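Local coordinates for protein N-terminal acetyltransferase B complex subunit NAT3 (Candida albicans, PDB 5K04) that probably catalyses transfer of the acetyl group from acetyl-CoA to protein N-termini, as the GNAT-family subunit of the NatB complex, at residues B[56-61]-B[73-78]; B[37-42]-B[60-65]. All coordinates share one frame; numbering follows the deposited sequence.

Contact 1: residues B[56-61]-B[73-78]; sequences GYMMAK and THITAV. With COA (coenzyme A), chain D.
M59 meets both T76 and A77 in a classic beta bulge, its carbonyl oxygen O taking three donors from the opposite strand. T76 N binds M59 O at 2.9 Å and A77 N binds it at 3.1 Å, the latter in the carbonyl plane on a lone pair. The third donor, T76 OG1, stands above that plane at 3.1 Å from M59 O; chi1 of 76° sets this hydroxyl between the backbone N and carbonyl carbon of T76. The return bond, M59 N to A77 O, is nearly straight (171°). Beyond the bulge, K61 and H74 form the next hydrogen-bonded pair, closed by H74 N to K61 O at 2.7 Å and by K61 N to H74 O.

On the face of M58, A60, I75 and V78, the M58 chain bends at chi2 and chi3; its CE touches V78 CG2 at 3.4 Å, and the M58 chain as a whole crosses that of I75 at about a right angle. On the other face, M59 SD packs on A77 CB, and the K61 chain runs beside H74, CE lying 4.0 Å from H74 CD2. D110 OD1 is hydrogen-bonded to H74 ND1, and F112 meets the H74 ring edge-to-face; Y32 and Y35 of helix 29-38 cover M59, K61 and T76.

The extra residue shifts the pairing by one within the antiparallel hairpin of strands 53-65 and 70-80. Three donors on M59 O hold the bulge in place, and V78 just past it brings its O to 3.1 Å from C3P of coenzyme A, consistent with the bulged fourth strand that borders acetyl-CoA in GNAT enzymes.

Contact 2: residues B[37-42]-B[60-65]; sequences IEWPQL and AKTEGQ
The carbonyl oxygen of L42 accepts the backbone N of A60 at 2.9 Å, the donor tilted 24° from the carbonyl plane. A second link runs through a water that bridges W39 O, at 2.6 Å, and A60 O, at 3.0 Å. L42 N also returns to W39 O, closing the turn that follows the helix.

The indole of W39 lies over the strand backbone. K61 CB sits 3.4 Å from the centroid of the six-membered ring of W39, almost on the ring normal, a CH-pi contact, while T62 N lies above the same face toward the rim. E38 CB covers the opposite face, so the ring is sandwiched between its own helix end and the strand. K61 continues past the indole, with CD near W39 CH2, to a salt bridge between its NZ and E63 OE2 at 3.0 Å. Deeper in, L42 CB rests against A60 O at 3.3 Å, and CD1 of L42 reaches T62 CG2.

W39 is the first residue to leave the conformation of helix 29-38, and its indole meets Y35 edge-to-face. Q102 and V103 of helix 101-104 pack on L42, which leads into strand 43-48, the neighbour of strand 53-65.

In the fold
Both contacts use strand 53-65 and share A60 and K61. Contact 1 pairs this strand with 70-80 on one edge, whereas contact 2 fastens the other edge, through A60 N, to the turn that follows helix 29-38. Their centres lie 9 Å apart, and they touch where M58 CG comes within 3.9 Å of L42 O and where T73 CG2 packs on T62 CG2. Contact 1 lies near the chain centre and holds V78 of the coenzyme A pocket, about 4 Å from Y124 and A90 between side chains. Contact 2 is farther out, the A60 side chain being about 12 Å from coenzyme A, and its turn packs on the partner subunit through P40 and Q41.

Contact 1: residues B[56-61]-B[73-78]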
ATOM      1  N   GLY B  56      -9.035  10.193 -10.588  1.00 42.54           N
ATOM      2  CA  GLY B  56      -9.434  11.129  -9.555  1.00 37.34           C
ATOM      3  C   GLY B  56     -10.451  10.487  -8.638  1.00 39.88           C
ATOM      4  O   GLY B  56     -10.911   9.367  -8.870  1.00 24.45           O
ATOM      5  N   TYR B  57     -10.803  11.219  -7.578  1.00 40.96           N
ATOM      6  CA  TYR B  57     -11.841  10.736  -6.682  1.00 42.80           C
ATOM      7  C   TYR B  57     -12.526  11.900  -5.980  1.00 38.17           C
ATOM      8  O   TYR B  57     -12.020  13.025  -5.940  1.00 23.28           O
ATOM      9  CB  TYR B  57     -11.306   9.727  -5.645  1.00 39.95           C
ATOM     10  CG  TYR B  57     -10.159  10.207  -4.758  1.00 35.30           C
ATOM     11  CD1 TYR B  57     -10.395  10.906  -3.579  1.00 37.41           C
ATOM     12  CD2 TYR B  57      -8.841   9.909  -5.089  1.00 34.78           C
ATOM     13  CE1 TYR B  57      -9.339  11.322  -2.769  1.00 39.53           C
ATOM     14  CE2 TYR B  57      -7.790  10.310  -4.307  1.00 36.92           C
ATOM     15  CZ  TYR B  57      -8.033  11.015  -3.142  1.00 39.52           C
ATOM     16  OH  TYR B  57      -6.954  11.399  -2.381  1.00 28.22           O
ATOM     17  N   MET B  58     -13.717  11.588  -5.456  1.00 38.63           N
ATOM     18  CA  MET B  58     -14.537  12.472  -4.644  1.00 36.25           C
ATOM     19  C   MET B  58     -14.821  11.798  -3.306  1.00 33.99           C
ATOM     20  O   MET B  58     -15.207  10.624  -3.267  1.00 19.87           O
ATOM     21  CB  MET B  58     -15.860  12.800  -5.342  1.00 43.33           C
ATOM     22  CG  MET B  58     -16.990  13.066  -4.368  1.00 41.16           C
ATOM     23  SD  MET B  58     -16.704  14.549  -3.456  1.00 14.81           S
ATOM     24  CE  MET B  58     -16.727  15.574  -4.846  1.00 28.06           C
ATOM     25  N   MET B  59     -14.571  12.528  -2.215  1.00 42.02           N
ATOM     26  CA  MET B  59     -14.992  12.149  -0.875  1.00 39.68           C
ATOM     27  C   MET B  59     -15.939  13.235  -0.410  1.00 38.94           C
ATOM     28  O   MET B  59     -15.546  14.401  -0.309  1.00 23.61           O
ATOM     29  CB  MET B  59     -13.816  12.021   0.102  1.00 39.80           C
ATOM     30  CG  MET B  59     -12.683  11.122  -0.371  1.00 37.75           C
ATOM     31  SD  MET B  59     -11.219  11.322   0.607  1.00 15.58           S
ATOM     32  CE  MET B  59     -11.967  10.863   2.087  1.00 22.97           C
ATOM     33  N   ALA B  60     -17.187  12.863  -0.162  1.00 45.79           N
ATOM     34  CA  ALA B  60     -18.174  13.783   0.361  1.00 44.60           C
ATOM     35  C   ALA B  60     -18.932  13.097   1.495  1.00 41.29           C
ATOM     36  O   ALA B  60     -18.816  11.888   1.713  1.00 25.62           O
ATOM     37  CB  ALA B  60     -19.131  14.266  -0.744  1.00 34.01           C
ATOM     38  N   LYS B  61     -19.728  13.885   2.211  1.00 42.84           N
ATOM     39  CA  LYS B  61     -20.514  13.367   3.322  1.00 40.25           C
ATOM     40  C   LYS B  61     -21.802  14.168   3.431  1.00 36.74           C
ATOM     41  O   LYS B  61     -21.970  15.203   2.776  1.00 26.25           O
ATOM     42  CB  LYS B  61     -19.730  13.431   4.641  1.00 40.71           C
ATOM     43  CG  LYS B  61     -19.186  14.830   4.980  1.00 43.28           C
ATOM     44  CD  LYS B  61     -18.818  14.961   6.461  1.00 40.84           C
ATOM     45  CE  LYS B  61     -17.966  16.196   6.681  1.00 41.64           C
ATOM     46  NZ  LYS B  61     -17.583  16.356   8.103  1.00 55.37           N
ATOM     47  N   THR B  73     -25.109  18.249   2.162  1.00 51.12           N
ATOM     48  CA  THR B  73     -23.924  17.485   1.807  1.00 48.66           C
ATOM     49  C   THR B  73     -22.701  18.394   1.827  1.00 44.22           C
ATOM     50  O   THR B  73     -22.791  19.610   1.623  1.00 33.71           O
ATOM     51  CB  THR B  73     -24.042  16.807   0.437  1.00 38.68           C
ATOM     52  OG1 THR B  73     -23.689  17.729  -0.579  1.00 56.53           O
ATOM     53  CG2 THR B  73     -25.450  16.368   0.202  1.00 35.67           C
ATOM     54  N   HIS B  74     -21.552  17.780   2.091  1.00 42.47           N
ATOM     55  CA  HIS B  74     -20.294  18.491   2.225  1.00 43.55           C
ATOM     56  C   HIS B  74     -19.238  17.767   1.409  1.00 43.07           C
ATOM     57  O   HIS B  74     -19.108  16.542   1.506  1.00 31.17           O
ATOM     58  CB  HIS B  74     -19.852  18.587   3.688  1.00 39.16           C
ATOM     59  CG  HIS B  74     -18.570  19.332   3.868  1.00 49.12           C
ATOM     60  ND1 HIS B  74     -18.524  20.702   4.019  1.00 49.77           N
ATOM     61  CD2 HIS B  74     -17.285  18.905   3.888  1.00 43.58           C
ATOM     62  CE1 HIS B  74     -17.265  21.084   4.140  1.00 45.32           C
ATOM     63  NE2 HIS B  74     -16.494  20.015   4.052  1.00 47.26           N
ATOM     64  N   ILE B  75     -18.505  18.526   0.595  1.00 48.76           N
ATOM     65  CA  ILE B  75     -17.356  18.001  -0.137  1.00 42.77           C
ATOM     66  C   ILE B  75     -16.120  18.136   0.749  1.00 35.11           C
ATOM     67  O   ILE B  75     -15.789  19.242   1.190  1.00 26.63           O
ATOM     68  CB  ILE B  75     -17.161  18.746  -1.466  1.00 44.05           C
ATOM     69  CG1 ILE B  75     -18.318  18.468  -2.419  1.00 42.95           C
ATOM     70  CG2 ILE B  75     -15.857  18.325  -2.105  1.00 42.85           C
ATOM     71  CD1 ILE B  75     -18.427  19.492  -3.534  1.00 43.99           C
ATOM     72  N   THR B  76     -15.434  17.021   1.014  1.00 42.30           N
ATOM     73  CA  THR B  76     -14.175  17.083   1.749  1.00 44.97           C
ATOM     74  C   THR B  76     -12.950  16.997   0.853  1.00 39.49           C
ATOM     75  O   THR B  76     -11.952  17.661   1.129  1.00 29.77           O
ATOM     76  CB  THR B  76     -14.104  15.981   2.810  1.00 44.96           C
ATOM     77  OG1 THR B  76     -13.818  14.728   2.191  1.00 65.27           O
ATOM     78  CG2 THR B  76     -15.405  15.899   3.485  1.00 37.36           C
ATOM     79  N   ALA B  77     -13.009  16.222  -0.227  1.00 47.48           N
ATOM     80  CA  ALA B  77     -11.850  16.090  -1.106  1.00 41.41           C
ATOM     81  C   ALA B  77     -12.265  15.780  -2.543  1.00 36.58           C
ATOM     82  O   ALA B  77     -13.035  14.843  -2.791  1.00 30.33           O
ATOM     83  CB  ALA B  77     -10.901  14.998  -0.585  1.00 42.16           C
ATOM     84  N   VAL B  78     -11.731  16.568  -3.475  1.00 40.46           N
ATOM     85  CA  VAL B  78     -11.730  16.286  -4.903  1.00 43.87           C
ATOM     86  C   VAL B  78     -10.304  16.459  -5.404  1.00 40.67           C
ATOM     87  O   VAL B  78      -9.669  17.479  -5.118  1.00 28.89           O
ATOM     88  CB  VAL B  78     -12.654  17.235  -5.686  1.00 51.28           C
ATOM     89  CG1 VAL B  78     -12.923  16.683  -7.068  1.00 42.71           C
ATOM     90  CG2 VAL B  78     -13.931  17.469  -4.941  1.00 55.70           C
TER
HETATM   91  N1A COA D 202      -5.069  26.913 -13.746  1.00 77.18           N
HETATM   92  C2A COA D 202      -5.980  28.044 -14.109  1.00 82.88           C
HETATM   93  N3A COA D 202      -7.425  27.587 -13.979  1.00 91.95           N
HETATM   94  C4A COA D 202      -7.911  26.230 -13.649  1.00 83.89           C
HETATM   95  C5A COA D 202      -6.874  25.026 -13.376  1.00 83.93           C
HETATM   96  C6A COA D 202      -5.357  25.466 -13.383  1.00 79.97           C
HETATM   97  N6A COA D 202      -4.278  24.599 -13.045  1.00 84.72           N
HETATM   98  N7A COA D 202      -7.608  23.745 -12.890  1.00 88.51           N
HETATM   99  C8A COA D 202      -9.157  23.970 -12.754  1.00 83.02           C
HETATM  100  N9A COA D 202      -9.176  25.545 -13.204  1.00 72.76           N
HETATM  101  C1B COA D 202     -10.592  26.320 -13.016  1.00 66.11           C
HETATM  102  C2B COA D 202     -11.038  27.227 -14.206  1.00 63.07           C
HETATM  103  O2B COA D 202     -11.151  28.653 -14.208  1.00 59.37           O
HETATM  104  C3B COA D 202     -11.920  26.152 -14.797  1.00 55.30           C
HETATM  105  O3B COA D 202     -12.678  26.081 -16.010  1.00 40.88           O
HETATM  106  P3B COA D 202     -12.509  25.962 -17.631  1.00 29.07           P
HETATM  107  O7A COA D 202     -13.122  24.627 -18.018  1.00 36.21           O
HETATM  108  O8A COA D 202     -13.369  27.110 -18.176  1.00 40.27           O
HETATM  109  O9A COA D 202     -11.029  26.056 -17.914  1.00 25.88           O
HETATM  110  C4B COA D 202     -12.260  25.141 -13.575  1.00 46.32           C
HETATM  111  O4B COA D 202     -11.527  25.424 -12.314  1.00 55.68           O
HETATM  112  C5B COA D 202     -12.792  23.691 -13.891  1.00 46.73           C
HETATM  113  O5B COA D 202     -11.962  22.648 -14.411  1.00 28.45           O
HETATM  114  P1A COA D 202     -11.827  21.041 -14.514  1.00  8.41           P
HETATM  115  O1A COA D 202     -13.104  20.463 -14.028  1.00 14.90           O
HETATM  116  O2A COA D 202     -11.452  20.687 -15.922  1.00 22.31           O
HETATM  117  O3A COA D 202     -10.640  20.710 -13.549  1.00 15.92           O
HETATM  118  P2A COA D 202      -9.551  19.562 -13.242  1.00 11.63           P
HETATM  119  O4A COA D 202      -8.302  19.929 -13.989  1.00 24.89           O
HETATM  120  O5A COA D 202     -10.137  18.259 -13.487  1.00 15.74           O
HETATM  121  O6A COA D 202      -9.281  19.838 -11.682  1.00 16.65           O
HETATM  122  CBP COA D 202      -8.305  20.655  -9.346  1.00 47.53           C
HETATM  123  CCP COA D 202      -9.167  20.930 -10.759  1.00 30.50           C
HETATM  124  CDP COA D 202      -8.181  22.070  -8.445  1.00 39.07           C
HETATM  125  CEP COA D 202      -9.047  19.421  -8.454  1.00 39.86           C
HETATM  126  CAP COA D 202      -6.712  20.125  -9.794  1.00 44.20           C
HETATM  127  OAP COA D 202      -6.109  20.767 -10.893  1.00 30.73           O
HETATM  128  C9P COA D 202      -5.918  19.378  -8.606  1.00 50.73           C
HETATM  129  O9P COA D 202      -5.043  20.006  -7.776  1.00 50.86           O
HETATM  130  N8P COA D 202      -6.597  18.137  -8.045  1.00 47.18           N
HETATM  131  C7P COA D 202      -6.637  17.819  -6.503  1.00 57.70           C
HETATM  132  C6P COA D 202      -6.004  18.877  -5.526  1.00 64.99           C
HETATM  133  C5P COA D 202      -6.658  20.343  -5.185  1.00 62.58           C
HETATM  134  O5P COA D 202      -6.013  21.501  -5.370  1.00 67.23           O
HETATM  135  N4P COA D 202      -8.072  20.327  -4.756  1.00 75.74           N
HETATM  136  C3P COA D 202      -9.461  20.619  -5.039  1.00 68.80           C
HETATM  137  C2P COA D 202     -10.150  21.867  -5.563  1.00 49.12           C
HETATM  138  S1P COA D 202     -10.312  23.368  -4.644  1.00 21.15           S

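Contact 2: residues B[37-42]-B[60-65]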
ATOM      1  N   ILE B  37     -17.624   3.926   5.544  1.00 42.69           N
ATOM      2  CA  ILE B  37     -18.570   3.302   6.463  1.00 39.26           C
ATOM      3  C   ILE B  37     -19.861   4.110   6.528  1.00 38.68           C
ATOM      4  O   ILE B  37     -20.961   3.549   6.429  1.00 29.35           O
ATOM      5  CB  ILE B  37     -17.926   3.119   7.855  1.00 45.10           C
ATOM      6  CG1 ILE B  37     -16.999   1.899   7.855  1.00 45.58           C
ATOM      7  CG2 ILE B  37     -18.989   2.958   8.952  1.00 32.44           C
ATOM      8  CD1 ILE B  37     -15.925   1.972   8.914  1.00 44.55           C
ATOM      9  N   GLU B  38     -19.744   5.441   6.643  1.00 40.68           N
ATOM     10  CA  GLU B  38     -20.890   6.307   6.912  1.00 43.65           C
ATOM     11  C   GLU B  38     -21.573   6.819   5.646  1.00 41.59           C
ATOM     12  O   GLU B  38     -22.806   6.860   5.587  1.00 28.72           O
ATOM     13  CB  GLU B  38     -20.461   7.472   7.810  1.00 43.32           C
ATOM     14  CG  GLU B  38     -20.323   7.051   9.287  1.00 48.84           C
ATOM     15  CD  GLU B  38     -19.982   8.194  10.212  1.00 52.23           C
ATOM     16  OE1 GLU B  38     -20.709   9.207  10.203  1.00 51.53           O
ATOM     17  OE2 GLU B  38     -18.983   8.077  10.959  1.00 54.78           O
ATOM     18  N   TRP B  39     -20.813   7.186   4.614  1.00 40.65           N
ATOM     19  CA  TRP B  39     -21.377   7.667   3.352  1.00 36.29           C
ATOM     20  C   TRP B  39     -20.712   6.927   2.200  1.00 32.21           C
ATOM     21  O   TRP B  39     -20.004   7.526   1.382  1.00 26.56           O
ATOM     22  CB  TRP B  39     -21.206   9.181   3.212  1.00 34.10           C
ATOM     23  CG  TRP B  39     -21.485   9.886   4.494  1.00 34.95           C
ATOM     24  CD1 TRP B  39     -22.706  10.270   4.973  1.00 39.11           C
ATOM     25  CD2 TRP B  39     -20.522  10.264   5.491  1.00 37.31           C
ATOM     26  NE1 TRP B  39     -22.565  10.861   6.210  1.00 43.83           N
ATOM     27  CE2 TRP B  39     -21.236  10.875   6.550  1.00 42.11           C
ATOM     28  CE3 TRP B  39     -19.127  10.138   5.593  1.00 39.93           C
ATOM     29  CZ2 TRP B  39     -20.602  11.365   7.701  1.00 39.43           C
ATOM     30  CZ3 TRP B  39     -18.491  10.636   6.733  1.00 37.29           C
ATOM     31  CH2 TRP B  39     -19.234  11.232   7.776  1.00 35.27           C
ATOM     32  N   PRO B  40     -20.950   5.614   2.091  1.00 41.44           N
ATOM     33  CA  PRO B  40     -20.224   4.821   1.078  1.00 29.12           C
ATOM     34  C   PRO B  40     -20.497   5.231  -0.359  1.00 37.62           C
ATOM     35  O   PRO B  40     -19.616   5.053  -1.214  1.00 28.81           O
ATOM     36  CB  PRO B  40     -20.693   3.382   1.346  1.00 33.38           C
ATOM     37  CG  PRO B  40     -21.900   3.495   2.240  1.00 36.04           C
ATOM     38  CD  PRO B  40     -21.800   4.783   2.971  1.00 33.79           C
ATOM     39  N   GLN B  41     -21.693   5.754  -0.661  1.00 46.12           N
ATOM     40  CA  GLN B  41     -21.993   6.174  -2.029  1.00 46.59           C
ATOM     41  C   GLN B  41     -21.332   7.497  -2.416  1.00 42.06           C
ATOM     42  O   GLN B  41     -21.296   7.831  -3.607  1.00 24.51           O
ATOM     43  CB  GLN B  41     -23.502   6.292  -2.228  1.00 41.90           C
ATOM     44  CG  GLN B  41     -24.250   4.978  -2.111  1.00 47.19           C
ATOM     45  CD  GLN B  41     -25.693   5.078  -2.600  1.00 49.58           C
ATOM     46  OE1 GLN B  41     -25.972   5.692  -3.634  1.00 34.73           O
ATOM     47  NE2 GLN B  41     -26.615   4.452  -1.858  1.00 50.88           N
ATOM     48  N   LEU B  42     -20.829   8.258  -1.442  1.00 43.86           N
ATOM     49  CA  LEU B  42     -20.274   9.588  -1.665  1.00 40.13           C
ATOM     50  C   LEU B  42     -18.756   9.545  -1.739  1.00 36.48           C
ATOM     51  O   LEU B  42     -18.087  10.577  -1.616  1.00 34.49           O
ATOM     52  CB  LEU B  42     -20.747  10.552  -0.572  1.00 42.51           C
ATOM     53  CG  LEU B  42     -22.270  10.600  -0.289  1.00 47.07           C
ATOM     54  CD1 LEU B  42     -22.664  11.840   0.512  1.00 45.84           C
ATOM     55  CD2 LEU B  42     -23.097  10.530  -1.561  1.00 46.33           C
ATOM     56  N   ALA B  60     -17.187  12.863  -0.162  1.00 45.79           N
ATOM     57  CA  ALA B  60     -18.174  13.783   0.361  1.00 44.60           C
ATOM     58  C   ALA B  60     -18.932  13.097   1.495  1.00 41.29           C
ATOM     59  O   ALA B  60     -18.816  11.888   1.713  1.00 25.62           O
ATOM     60  CB  ALA B  60     -19.131  14.266  -0.744  1.00 34.01           C
ATOM     61  N   LYS B  61     -19.728  13.885   2.211  1.00 42.84           N
ATOM     62  CA  LYS B  61     -20.514  13.367   3.322  1.00 40.25           C
ATOM     63  C   LYS B  61     -21.802  14.168   3.431  1.00 36.74           C
ATOM     64  O   LYS B  61     -21.970  15.203   2.776  1.00 26.25           O
ATOM     65  CB  LYS B  61     -19.730  13.431   4.641  1.00 40.71           C
ATOM     66  CG  LYS B  61     -19.186  14.830   4.980  1.00 43.28           C
ATOM     67  CD  LYS B  61     -18.818  14.961   6.461  1.00 40.84           C
ATOM     68  CE  LYS B  61     -17.966  16.196   6.681  1.00 41.64           C
ATOM     69  NZ  LYS B  61     -17.583  16.356   8.103  1.00 55.37           N
ATOM     70  N   THR B  62     -22.719  13.675   4.267  1.00 41.52           N
ATOM     71  CA  THR B  62     -23.897  14.438   4.666  1.00 49.04           C
ATOM     72  C   THR B  62     -23.841  14.710   6.163  1.00 44.94           C
ATOM     73  O   THR B  62     -23.237  13.956   6.924  1.00 38.31           O
ATOM     74  CB  THR B  62     -25.232  13.727   4.317  1.00 44.44           C
ATOM     75  OG1 THR B  62     -25.344  12.512   5.056  1.00 35.06           O
ATOM     76  CG2 THR B  62     -25.376  13.479   2.784  1.00 35.89           C
ATOM     77  N   GLU B  63     -24.497  15.794   6.570  1.00 50.23           N
ATOM     78  CA  GLU B  63     -24.325  16.381   7.890  1.00 46.18           C
ATOM     79  C   GLU B  63     -25.613  17.094   8.237  1.00 53.04           C
ATOM     80  O   GLU B  63     -26.198  17.764   7.385  1.00 46.36           O
ATOM     81  CB  GLU B  63     -23.145  17.362   7.911  1.00 57.04           C
ATOM     82  CG  GLU B  63     -22.417  17.482   9.242  1.00 70.60           C
ATOM     83  CD  GLU B  63     -20.898  17.570   9.067  1.00 74.62           C
ATOM     84  OE1 GLU B  63     -20.414  18.536   8.431  1.00 71.35           O
ATOM     85  OE2 GLU B  63     -20.194  16.653   9.549  1.00 70.10           O
ATOM     86  N   GLY B  64     -26.059  16.925   9.485  1.00 77.39           N
ATOM     87  CA  GLY B  64     -27.365  17.385   9.929  1.00 82.60           C
ATOM     88  C   GLY B  64     -27.269  18.547  10.900  1.00 89.89           C
ATOM     89  O   GLY B  64     -26.349  18.620  11.716  1.00 89.88           O
ATOM     90  N   GLN B  65     -28.247  19.451  10.816  1.00106.74           N
ATOM     91  CA  GLN B  65     -28.278  20.666  11.622  1.00114.86           C
ATOM     92  C   GLN B  65     -29.724  21.010  11.961  1.00109.06           C
ATOM     93  O   GLN B  65     -30.661  20.577  11.284  1.00102.88           O
ATOM     94  CB  GLN B  65     -27.608  21.850  10.900  1.00119.36           C
ATOM     95  CG  GLN B  65     -26.075  21.828  10.878  1.00117.48           C
ATOM     96  CD  GLN B  65     -25.463  23.214  10.666  1.00118.39           C
ATOM     97  OE1 GLN B  65     -24.482  23.576  11.319  1.00118.40           O
ATOM     98  NE2 GLN B  65     -26.044  23.992   9.755  1.00118.01           N
TER
HETATM   99  O   HOH W   1     -17.872   9.091   1.477  1.00 20.08           O